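Local coordinates for protein GlcNAc-alpha-1,4-Gal-releasing endo-beta-galactosidase (Clostridium perfringens, PDB 1UPS) that probably hydrolyses beta-galactosidic linkages inside glycan chains, releasing GlcNAc-alpha-1,4-Gal, as a calcium-binding glycoside hydrolase of family 16, at residues P41-E46 and A65-E70; S73-I78 and E268-Y273; S96-F101 and T248-Y253; R134-N139 and S212-Y217. All coordinates share one frame; numbering follows the deposited sequence.

Contact 1: residues P41-E46 and A65-E70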
# COMPACT_ATOMS: atom_id res chain seq x y z
N PRO A 41 -28.74 9.64 -5.77
CA PRO A 41 -28.89 9.58 -4.31
C PRO A 41 -29.04 8.17 -3.73
O PRO A 41 -29.26 8.04 -2.52
CB PRO A 41 -30.20 10.35 -4.09
CG PRO A 41 -31.01 10.01 -5.30
CD PRO A 41 -30.04 9.83 -6.45
N THR A 42 -28.93 7.14 -4.55
CA THR A 42 -28.98 5.78 -4.02
C THR A 42 -27.73 4.97 -4.34
O THR A 42 -27.10 5.16 -5.40
CB THR A 42 -30.22 5.02 -4.52
OG1 THR A 42 -30.13 4.87 -5.94
CG2 THR A 42 -31.49 5.82 -4.35
N LEU A 43 -27.41 4.06 -3.43
CA LEU A 43 -26.28 3.16 -3.61
C LEU A 43 -26.60 2.19 -4.74
O LEU A 43 -27.70 1.64 -4.79
CB LEU A 43 -26.04 2.39 -2.32
CG LEU A 43 -24.80 1.51 -2.27
CD1 LEU A 43 -23.53 2.37 -2.21
CD2 LEU A 43 -24.87 0.62 -1.04
N ASP A 44 -25.64 1.96 -5.63
CA ASP A 44 -25.83 1.05 -6.76
C ASP A 44 -25.73 -0.38 -6.25
O ASP A 44 -24.63 -0.87 -5.95
CB ASP A 44 -24.77 1.31 -7.84
CG ASP A 44 -25.00 0.52 -9.12
OD1 ASP A 44 -25.67 -0.53 -9.10
OD2 ASP A 44 -24.55 0.90 -10.21
N ARG A 45 -26.87 -1.06 -6.16
CA ARG A 45 -26.90 -2.38 -5.53
C ARG A 45 -26.41 -3.50 -6.46
O ARG A 45 -26.34 -4.67 -6.06
CB ARG A 45 -28.29 -2.65 -4.95
CG ARG A 45 -28.62 -1.68 -3.83
CD ARG A 45 -29.80 -2.06 -2.97
NE ARG A 45 -30.03 -1.05 -1.94
CZ ARG A 45 -29.44 -1.03 -0.74
NH1 ARG A 45 -28.57 -1.98 -0.41
NH2 ARG A 45 -29.72 -0.07 0.13
N GLU A 46 -26.07 -3.14 -7.69
CA GLU A 46 -25.38 -4.08 -8.56
C GLU A 46 -23.88 -4.10 -8.25
O GLU A 46 -23.16 -5.00 -8.69
CB GLU A 46 -25.63 -3.74 -10.05
CG GLU A 46 -27.05 -4.07 -10.54
CD GLU A 46 -27.44 -5.53 -10.32
OE1 GLU A 46 -28.56 -5.78 -9.82
OE2 GLU A 46 -26.65 -6.44 -10.67
N ALA A 65 -25.25 -0.14 7.29
CA ALA A 65 -24.55 1.14 7.25
C ALA A 65 -25.52 2.30 7.26
O ALA A 65 -26.65 2.18 6.78
CB ALA A 65 -23.68 1.23 6.00
N ASN A 66 -25.06 3.43 7.81
CA ASN A 66 -25.71 4.70 7.56
C ASN A 66 -24.86 5.51 6.61
O ASN A 66 -23.64 5.49 6.71
CB ASN A 66 -25.98 5.46 8.85
CG ASN A 66 -27.03 4.76 9.70
OD1 ASN A 66 -28.15 4.49 9.23
ND2 ASN A 66 -26.66 4.43 10.93
N TYR A 67 -25.51 6.18 5.67
CA TYR A 67 -24.79 6.95 4.65
C TYR A 67 -25.78 7.86 3.92
O TYR A 67 -27.01 7.68 4.01
CB TYR A 67 -24.06 6.03 3.64
CG TYR A 67 -25.00 5.09 2.89
CD1 TYR A 67 -25.38 3.87 3.45
CD2 TYR A 67 -25.53 5.44 1.65
CE1 TYR A 67 -26.26 3.01 2.79
CE2 TYR A 67 -26.43 4.58 0.97
CZ TYR A 67 -26.78 3.36 1.55
OH TYR A 67 -27.66 2.50 0.92
N ARG A 68 -25.23 8.86 3.23
CA ARG A 68 -25.98 9.73 2.31
C ARG A 68 -25.04 10.05 1.15
O ARG A 68 -23.87 9.66 1.16
CB ARG A 68 -26.47 11.02 2.99
CG ARG A 68 -25.39 11.95 3.54
CD ARG A 68 -25.91 13.09 4.47
NE ARG A 68 -24.87 14.10 4.72
CZ ARG A 68 -24.05 14.13 5.76
NH1 ARG A 68 -23.14 15.09 5.85
NH2 ARG A 68 -24.11 13.21 6.72
N PHE A 69 -25.58 10.73 0.15
CA PHE A 69 -24.76 11.25 -0.94
C PHE A 69 -24.84 12.76 -0.87
O PHE A 69 -25.94 13.30 -0.73
CB PHE A 69 -25.26 10.73 -2.28
CG PHE A 69 -25.05 9.25 -2.44
CD1 PHE A 69 -23.90 8.76 -3.06
CD2 PHE A 69 -25.99 8.34 -1.95
CE1 PHE A 69 -23.67 7.37 -3.18
CE2 PHE A 69 -25.78 6.96 -2.06
CZ PHE A 69 -24.62 6.49 -2.69
N GLU A 70 -23.69 13.43 -0.91
CA GLU A 70 -23.63 14.90 -0.76
C GLU A 70 -22.55 15.45 -1.68
O GLU A 70 -21.40 14.99 -1.63
CB GLU A 70 -23.40 15.28 0.73
CG GLU A 70 -23.27 16.78 1.02
CD GLU A 70 -23.20 17.12 2.52
OE1 GLU A 70 -22.88 18.31 2.87
OE2 GLU A 70 -23.51 16.24 3.35
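Ring-to-backbone packing carries most of this surface meeting between the loop 41-46 and the strand 66-70, whose Y67 and F69 both point their CB atoms at the loop. F69, with CG anti to its carbonyl carbon (chi1 -68°), brings its CD2 and CE2 obliquely against the loop backbone: F69 CE2 lies 3.6 Å from L43 N, and F69 CD2 lies 3.3 Å from P41 O. The loop therefore meets this ring mainly through main-chain atoms, the CB atoms of P41 and T42 pointing away. L43, with CG anti to the backbone N (chi1 -173°), adds a side-chain contact, its CD1 4.3 Å from F69 CZ. It also crosses Y67 at about a right angle, L43 CB standing 4.0 Å from Y67 CE2.

The polar contact is indirect. R45 NH2 comes within 3.4 Å of Y67 OH, but at a poor angle for a hydrogen bond; D50 instead receives both, as a salt bridge from R45 and a hydrogen bond with Y67. Within the loop, D44 OD1 accepts from E46 N at 3.0 Å, forming an Asx turn. The chemistry implies a join made by aromatic packing on backbone, with a shared carboxylate gathering the polar ends of R45 and Y67.

Contact 2: residues S73-I78 and E268-Y273. With CA (calcium ion), chain C.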
# COMPACT_ATOMS: atom_id res chain seq x y z
N SER A 73 -20.46 12.96 -3.66
CA SER A 73 -19.68 11.98 -2.88
C SER A 73 -20.57 11.05 -2.09
O SER A 73 -21.67 11.43 -1.66
CB SER A 73 -18.75 12.71 -1.90
OG SER A 73 -17.71 13.38 -2.59
N LEU A 74 -20.11 9.82 -1.90
CA LEU A 74 -20.68 8.98 -0.85
C LEU A 74 -20.17 9.49 0.51
O LEU A 74 -18.94 9.62 0.72
CB LEU A 74 -20.26 7.52 -1.05
CG LEU A 74 -20.55 6.54 0.11
CD1 LEU A 74 -22.05 6.30 0.20
CD2 LEU A 74 -19.78 5.23 -0.13
N VAL A 75 -21.10 9.78 1.41
CA VAL A 75 -20.78 10.18 2.78
C VAL A 75 -21.29 9.09 3.74
O VAL A 75 -22.47 9.08 4.13
CB VAL A 75 -21.37 11.58 3.13
CG1 VAL A 75 -21.08 11.97 4.60
CG2 VAL A 75 -20.85 12.64 2.16
N GLU A 76 -20.39 8.18 4.10
CA GLU A 76 -20.68 7.19 5.16
C GLU A 76 -20.58 7.89 6.49
O GLU A 76 -19.66 8.67 6.70
CB GLU A 76 -19.62 6.09 5.11
CG GLU A 76 -19.68 5.29 3.82
CD GLU A 76 -18.67 4.14 3.81
OE1 GLU A 76 -19.01 3.06 3.27
OE2 GLU A 76 -17.55 4.33 4.33
N TYR A 77 -21.51 7.62 7.41
CA TYR A 77 -21.49 8.27 8.70
C TYR A 77 -21.96 7.37 9.82
O TYR A 77 -22.73 6.42 9.59
CB TYR A 77 -22.29 9.59 8.69
CG TYR A 77 -23.79 9.50 8.41
CD1 TYR A 77 -24.29 9.66 7.11
CD2 TYR A 77 -24.70 9.30 9.45
CE1 TYR A 77 -25.70 9.61 6.86
CE2 TYR A 77 -26.09 9.25 9.21
CZ TYR A 77 -26.58 9.41 7.93
OH TYR A 77 -27.95 9.35 7.72
N ILE A 78 -21.48 7.67 11.02
CA ILE A 78 -21.94 7.02 12.24
C ILE A 78 -22.61 8.08 13.10
O ILE A 78 -22.00 9.11 13.41
CB ILE A 78 -20.75 6.45 13.03
CG1 ILE A 78 -19.91 5.51 12.14
CG2 ILE A 78 -21.27 5.72 14.31
CD1 ILE A 78 -18.55 5.07 12.80
N GLU A 268 -17.90 11.09 9.96
CA GLU A 268 -18.19 10.95 8.55
C GLU A 268 -17.00 11.30 7.68
O GLU A 268 -16.16 12.12 8.06
CB GLU A 268 -19.40 11.80 8.15
CG GLU A 268 -19.32 13.28 8.48
CD GLU A 268 -20.66 13.99 8.20
OE1 GLU A 268 -20.65 15.15 7.76
OE2 GLU A 268 -21.73 13.38 8.39
N TRP A 269 -16.95 10.65 6.52
CA TRP A 269 -16.01 11.02 5.46
C TRP A 269 -16.68 10.99 4.11
O TRP A 269 -17.84 10.55 3.99
CB TRP A 269 -14.75 10.14 5.45
CG TRP A 269 -14.90 8.66 5.07
CD1 TRP A 269 -15.91 7.78 5.43
CD2 TRP A 269 -13.96 7.90 4.31
NE1 TRP A 269 -15.64 6.53 4.91
CE2 TRP A 269 -14.45 6.57 4.23
CE3 TRP A 269 -12.75 8.20 3.69
CZ2 TRP A 269 -13.76 5.55 3.56
CZ3 TRP A 269 -12.06 7.20 3.01
CH2 TRP A 269 -12.57 5.89 2.96
N ALA A 270 -15.97 11.45 3.08
CA ALA A 270 -16.60 11.63 1.77
C ALA A 270 -15.74 11.01 0.69
O ALA A 270 -14.54 11.29 0.62
CB ALA A 270 -16.82 13.14 1.48
N ILE A 271 -16.35 10.15 -0.13
CA ILE A 271 -15.63 9.53 -1.25
C ILE A 271 -16.24 9.99 -2.57
O ILE A 271 -17.40 9.68 -2.86
CB ILE A 271 -15.67 8.00 -1.14
CG1 ILE A 271 -15.19 7.54 0.25
CG2 ILE A 271 -14.79 7.35 -2.23
CD1 ILE A 271 -16.01 6.41 0.81
N ASP A 272 -15.44 10.67 -3.39
CA ASP A 272 -15.91 11.24 -4.66
C ASP A 272 -16.12 10.15 -5.72
O ASP A 272 -17.13 10.16 -6.45
CB ASP A 272 -14.91 12.31 -5.14
CG ASP A 272 -15.31 12.94 -6.47
OD1 ASP A 272 -14.38 13.45 -7.15
OD2 ASP A 272 -16.48 12.97 -6.90
N TYR A 273 -15.19 9.21 -5.79
CA TYR A 273 -15.28 8.11 -6.75
C TYR A 273 -14.34 6.99 -6.36
O TYR A 273 -13.40 7.20 -5.58
CB TYR A 273 -14.94 8.56 -8.20
CG TYR A 273 -13.51 9.06 -8.44
CD1 TYR A 273 -12.42 8.16 -8.55
CD2 TYR A 273 -13.25 10.42 -8.67
CE1 TYR A 273 -11.13 8.62 -8.78
CE2 TYR A 273 -11.96 10.89 -8.93
CZ TYR A 273 -10.91 9.99 -8.99
OH TYR A 273 -9.65 10.46 -9.25
CA CA C . -18.41 11.78 -7.63
O HOH W 1 -17.51 15.07 -4.73
O HOH W 2 -17.87 7.94 2.81
O HOH W 3 -18.50 14.13 -8.42
O HOH W 4 -17.13 11.56 -9.63
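Segments 73-78 and 268-273, antiparallel strands of the family 16 beta-sandwich, pair with their directions 155° apart. The L74–I271 pair is well bonded: I271 N gives a nearly straight bond to L74 O (2.8 Å, 166°), lying in the carbonyl plane, and L74 N returns one to I271 O. Toward W269 the strands spread, and water 2 enters the gap, accepting from E76 N while donating to L74 O and W269 O.

E76 can be traced outward from the sheet. Its CB lies 4.0 Å from W269 NE1; CG, anti to the carbonyl carbon, starts an extended chain beside the indole; CD stays near NE1, and OE2 accepts from W269 NE1 at 3.0 Å through its anti lone pair, at the indole edge. E76 OE1 comes within 2.6 Å of L250 O, an approach that would favour a protonated acid. The buried carboxyl group thus ties the strands where the backbone bond, W269 N to E76 O, is weak. I271 CD1 rests over one indole face.

At the other end, E37 O, G72 O and waters 3 and 4 complete the calcium shell. R134 NH1 forms a salt bridge with D272 OD1, while D272 O and D272 OD2 each bind the ion at 2.4 Å.

Contact 3: residues S96-F101 and T248-Y253; sequences SAIMSF and TILNIY
Six hydrogen bonds join 96-101, on the strand 94-99 at the edge of its sheet within the chain, to 248-253; the strand parts 96-99 and 248-253 run 174° apart. I98 and L250 form the straightest pair: I98 N reaches L250 O at 2.9 Å and 168°, with the reciprocal bond also in its carbonyl plane. S96 and I252 repeat this exchange with more bent bonds. At S100 the pattern changes, since S100 N still donates to T248 O, but T248 N is received by the side chain, S100 OG, at 2.9 Å. That hydroxyl is brought round by chi1 of 76°, which sets OG between the backbone N and the carbonyl carbon.

Between the bonded pairs, A97 CB and N251 CB approach to 3.2 Å, a tight approach of a methyl to a methylene carbon. On this same face M99 lies alongside I249, SD 4.0 Å from I249 CD1. F101 crosses I249 obliquely, its CE1 4.0 Å from I249 CG1. The opposite face carries I98 CG1 against L250 CB.

Further out, N251 ND2 donates to Y253 OH at 3.0 Å, while W149 donates to N251 OD1, fixing both ends of the amide. S100 OG also bonds Y124 O, and S96 OG bonds Y77 O. The result is a buried strand pair whose facing N-H and C=O groups at S96, I98, L250 and I252 are paired, with a serine hydroxyl extending the bonding where the regular strand stops.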
# COMPACT_ATOMS: atom_id res chain seq x y z
N SER A 96 -19.98 2.03 9.86
CA SER A 96 -20.87 2.09 8.71
C SER A 96 -20.06 1.66 7.49
O SER A 96 -19.09 2.35 7.10
CB SER A 96 -21.41 3.50 8.50
OG SER A 96 -22.46 3.79 9.41
N ALA A 97 -20.47 0.57 6.85
CA ALA A 97 -19.68 -0.02 5.75
C ALA A 97 -20.49 -0.34 4.49
O ALA A 97 -21.67 -0.70 4.57
CB ALA A 97 -19.00 -1.33 6.25
N ILE A 98 -19.82 -0.23 3.33
CA ILE A 98 -20.32 -0.90 2.13
C ILE A 98 -19.28 -1.91 1.68
O ILE A 98 -18.08 -1.74 1.94
CB ILE A 98 -20.72 0.10 1.01
CG1 ILE A 98 -19.50 0.89 0.47
CG2 ILE A 98 -21.82 1.05 1.52
CD1 ILE A 98 -19.76 1.65 -0.84
N MET A 99 -19.74 -2.97 1.00
CA MET A 99 -18.80 -3.99 0.51
C MET A 99 -19.16 -4.36 -0.91
O MET A 99 -20.33 -4.34 -1.25
CB MET A 99 -18.86 -5.25 1.37
CG MET A 99 -18.80 -5.02 2.89
SD MET A 99 -18.33 -6.50 3.80
CE MET A 99 -19.71 -7.65 3.29
N SER A 100 -18.16 -4.71 -1.72
CA SER A 100 -18.39 -5.12 -3.11
C SER A 100 -18.69 -6.63 -3.28
O SER A 100 -18.56 -7.18 -4.38
CB SER A 100 -17.20 -4.71 -4.00
OG SER A 100 -16.08 -5.57 -3.79
N PHE A 101 -19.10 -7.28 -2.20
CA PHE A 101 -19.37 -8.73 -2.20
C PHE A 101 -20.22 -9.06 -0.96
O PHE A 101 -20.40 -8.22 -0.06
CB PHE A 101 -18.05 -9.52 -2.11
CG PHE A 101 -17.30 -9.26 -0.83
CD1 PHE A 101 -16.47 -8.15 -0.72
CD2 PHE A 101 -17.51 -10.08 0.29
CE1 PHE A 101 -15.82 -7.86 0.50
CE2 PHE A 101 -16.86 -9.81 1.50
CZ PHE A 101 -16.02 -8.69 1.60
N THR A 248 -13.78 -5.59 -2.00
CA THR A 248 -13.49 -4.26 -1.47
C THR A 248 -14.46 -3.87 -0.37
O THR A 248 -15.66 -4.11 -0.50
CB THR A 248 -13.59 -3.21 -2.63
OG1 THR A 248 -12.54 -3.49 -3.58
CG2 THR A 248 -13.28 -1.77 -2.12
N ILE A 249 -13.93 -3.24 0.68
CA ILE A 249 -14.76 -2.66 1.74
C ILE A 249 -14.40 -1.19 1.88
O ILE A 249 -13.22 -0.84 1.88
CB ILE A 249 -14.51 -3.40 3.10
CG1 ILE A 249 -14.76 -4.92 2.94
CG2 ILE A 249 -15.35 -2.73 4.24
CD1 ILE A 249 -14.47 -5.75 4.20
N LEU A 250 -15.42 -0.34 2.00
CA LEU A 250 -15.21 1.07 2.31
C LEU A 250 -16.04 1.36 3.56
O LEU A 250 -17.25 1.17 3.56
CB LEU A 250 -15.69 1.96 1.14
CG LEU A 250 -14.75 2.04 -0.06
CD1 LEU A 250 -15.54 2.53 -1.33
CD2 LEU A 250 -13.58 2.95 0.25
N ASN A 251 -15.38 1.80 4.62
CA ASN A 251 -16.08 1.97 5.89
C ASN A 251 -15.45 2.98 6.84
O ASN A 251 -14.37 3.54 6.56
CB ASN A 251 -16.43 0.59 6.55
CG ASN A 251 -15.23 -0.19 7.07
OD1 ASN A 251 -14.10 0.01 6.64
ND2 ASN A 251 -15.49 -1.14 7.99
N ILE A 252 -16.15 3.25 7.93
CA ILE A 252 -15.70 4.19 8.93
C ILE A 252 -16.04 3.61 10.30
O ILE A 252 -17.02 2.89 10.42
CB ILE A 252 -16.34 5.58 8.69
CG1 ILE A 252 -15.76 6.62 9.67
CG2 ILE A 252 -17.90 5.51 8.69
CD1 ILE A 252 -16.03 8.11 9.25
N TYR A 253 -15.21 3.88 11.30
CA TYR A 253 -15.33 3.25 12.60
C TYR A 253 -15.22 4.28 13.71
O TYR A 253 -14.54 5.32 13.56
CB TYR A 253 -14.13 2.36 12.85
CG TYR A 253 -13.96 1.16 11.99
CD1 TYR A 253 -13.36 1.26 10.73
CD2 TYR A 253 -14.33 -0.12 12.46
CE1 TYR A 253 -13.14 0.11 9.94
CE2 TYR A 253 -14.12 -1.27 11.67
CZ TYR A 253 -13.52 -1.13 10.41
OH TYR A 253 -13.29 -2.25 9.62

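Contact 4: residues R134-N139 and S212-Y217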
# COMPACT_ATOMS: atom_id res chain seq x y z
N ARG A 134 -10.84 9.05 -4.67
CA ARG A 134 -10.59 10.44 -4.35
C ARG A 134 -11.48 10.71 -3.15
O ARG A 134 -12.68 10.45 -3.19
CB ARG A 134 -10.96 11.33 -5.54
CG ARG A 134 -10.78 12.82 -5.28
CD ARG A 134 -10.82 13.63 -6.60
NE ARG A 134 -10.59 15.06 -6.41
CZ ARG A 134 -11.55 15.97 -6.21
NH1 ARG A 134 -12.82 15.60 -6.14
NH2 ARG A 134 -11.24 17.27 -6.08
N ALA A 135 -10.88 11.17 -2.05
CA ALA A 135 -11.61 11.20 -0.79
C ALA A 135 -11.17 12.36 0.08
O ALA A 135 -10.03 12.82 -0.02
CB ALA A 135 -11.40 9.84 -0.01
N LYS A 136 -12.08 12.82 0.95
CA LYS A 136 -11.81 13.82 1.98
C LYS A 136 -12.12 13.15 3.31
O LYS A 136 -13.25 12.66 3.52
CB LYS A 136 -12.68 15.06 1.77
CG LYS A 136 -12.59 16.07 2.90
CD LYS A 136 -13.07 17.46 2.50
CE LYS A 136 -14.55 17.54 2.20
NZ LYS A 136 -14.82 18.92 1.59
N LEU A 137 -11.13 13.11 4.20
CA LEU A 137 -11.22 12.31 5.43
C LEU A 137 -11.97 13.03 6.54
O LEU A 137 -12.20 14.25 6.46
CB LEU A 137 -9.83 11.91 5.92
CG LEU A 137 -8.89 11.24 4.89
CD1 LEU A 137 -7.66 10.69 5.59
CD2 LEU A 137 -9.58 10.13 4.14
N SER A 138 -12.37 12.28 7.57
CA SER A 138 -13.10 12.87 8.69
C SER A 138 -12.35 14.03 9.32
O SER A 138 -11.15 13.94 9.54
CB SER A 138 -13.33 11.81 9.78
OG SER A 138 -14.04 12.40 10.88
N ASN A 139 -13.08 15.11 9.63
CA ASN A 139 -12.49 16.23 10.38
C ASN A 139 -12.92 16.27 11.85
O ASN A 139 -12.71 17.28 12.54
CB ASN A 139 -12.81 17.58 9.67
CG ASN A 139 -14.28 17.99 9.78
OD1 ASN A 139 -15.10 17.29 10.39
ND2 ASN A 139 -14.62 19.16 9.20
N SER A 212 -9.45 18.24 5.35
CA SER A 212 -10.22 19.40 4.86
C SER A 212 -10.27 19.50 3.33
O SER A 212 -10.91 20.42 2.78
CB SER A 212 -9.67 20.71 5.43
OG SER A 212 -8.40 21.01 4.87
N GLU A 213 -9.60 18.56 2.66
CA GLU A 213 -9.44 18.59 1.19
C GLU A 213 -9.64 17.19 0.58
O GLU A 213 -9.33 16.18 1.21
CB GLU A 213 -8.02 19.05 0.84
CG GLU A 213 -7.68 20.45 1.35
CD GLU A 213 -6.18 20.73 1.43
OE1 GLU A 213 -5.84 21.85 1.87
OE2 GLU A 213 -5.35 19.86 1.07
N TYR A 214 -10.10 17.14 -0.67
CA TYR A 214 -10.07 15.89 -1.41
C TYR A 214 -8.64 15.63 -1.88
O TYR A 214 -7.98 16.55 -2.41
CB TYR A 214 -10.98 15.95 -2.63
CG TYR A 214 -12.43 15.78 -2.27
CD1 TYR A 214 -12.99 14.50 -2.12
CD2 TYR A 214 -13.23 16.90 -2.04
CE1 TYR A 214 -14.36 14.35 -1.80
CE2 TYR A 214 -14.58 16.77 -1.72
CZ TYR A 214 -15.13 15.49 -1.58
OH TYR A 214 -16.47 15.37 -1.24
N HIS A 215 -8.19 14.39 -1.67
CA HIS A 215 -6.92 13.92 -2.24
C HIS A 215 -7.12 12.57 -2.89
O HIS A 215 -8.14 11.93 -2.69
CB HIS A 215 -5.82 13.91 -1.17
CG HIS A 215 -5.42 15.28 -0.76
ND1 HIS A 215 -4.45 16.00 -1.43
CD2 HIS A 215 -5.95 16.12 0.17
CE1 HIS A 215 -4.35 17.21 -0.89
NE2 HIS A 215 -5.26 17.31 0.08
N ILE A 216 -6.16 12.17 -3.73
CA ILE A 216 -6.27 10.93 -4.47
C ILE A 216 -5.36 9.89 -3.82
O ILE A 216 -4.17 10.14 -3.60
CB ILE A 216 -5.94 11.15 -6.00
CG1 ILE A 216 -6.93 12.14 -6.63
CG2 ILE A 216 -6.00 9.84 -6.76
CD1 ILE A 216 -6.70 12.43 -8.14
N TYR A 217 -5.93 8.72 -3.54
CA TYR A 217 -5.22 7.58 -2.96
C TYR A 217 -5.34 6.43 -3.94
O TYR A 217 -6.43 6.12 -4.41
CB TYR A 217 -5.87 7.17 -1.61
CG TYR A 217 -5.87 8.32 -0.61
CD1 TYR A 217 -6.98 9.15 -0.49
CD2 TYR A 217 -4.76 8.56 0.19
CE1 TYR A 217 -6.99 10.22 0.45
CE2 TYR A 217 -4.75 9.61 1.12
CZ TYR A 217 -5.87 10.44 1.23
OH TYR A 217 -5.87 11.47 2.14
O HOH W 5 -7.96 13.27 1.83
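The short strand parts 134-136 and 215-217 run antiparallel with a marked twist, 126° between their directions, and A135 and H215 form the hydrogen-bonded pair: A135 N to H215 O and H215 N to A135 O, both 2.9 Å and nearly straight. Water 5 lies 2.8 Å from A135 O, placed to donate to it, and also bonds Y217 OH.

Beside this pair, the Y214 ring is sandwiched. On one face K136 CB sits almost on the ring normal, 3.9 Å from the centroid and 8° off it, a CH-pi contact. CG of K136 is anti to the backbone N, and a bend at chi3 then brings CE and NZ back to the ring rim near Y214 CE2. Over the opposite face lies R134: its guanidinium plane is tilted only 11° from the ring, but displaced toward the CB end, so that Y214 CB stands 3.6 Å from R134 CZ and centrally over the guanidinium. R134 reaches there on a chain extended from CG to NE, its CG also 4.1 Å from I216 CG1.

The outer shell holds these groups. Y214 OH bonds S73. H215 NE2 donates to E213 OE2 in the imidazole plane, while H215 ND1 bonds D231. Y214 covers one face of the guanidinium and, with the bonds of R134 NE to F20 O and NH1 to the calcium ligand D272, limits its rotation. As a second-shell residue the arginine therefore probably steadies D272 at the metal, its positive charge offsetting part of the carboxylate's.

Overall arrangement
Contacts 2, 3 and 4 are buried, whereas contact 1 lies at the surface. Contacts 1, 2 and 4 all reach one antiparallel sheet, in which 66-70 neighbours 73-78, and 267-279 neighbours both 73-78 and 129-136; contact 3 belongs to the second sheet, facing it across the sandwich core. R68 of contact 1 forms a salt bridge with E268 of contact 2, and E76 of contact 2 reaches across the core to I98 and L250 of contact 3. Contacts 2 and 4 meet at D272, beside calcium. Chemistry follows place: contact 3 has the most regular backbone pairing, contacts 2 and 4 combine pairing with charge and water, and contact 1 relies on aromatic packing.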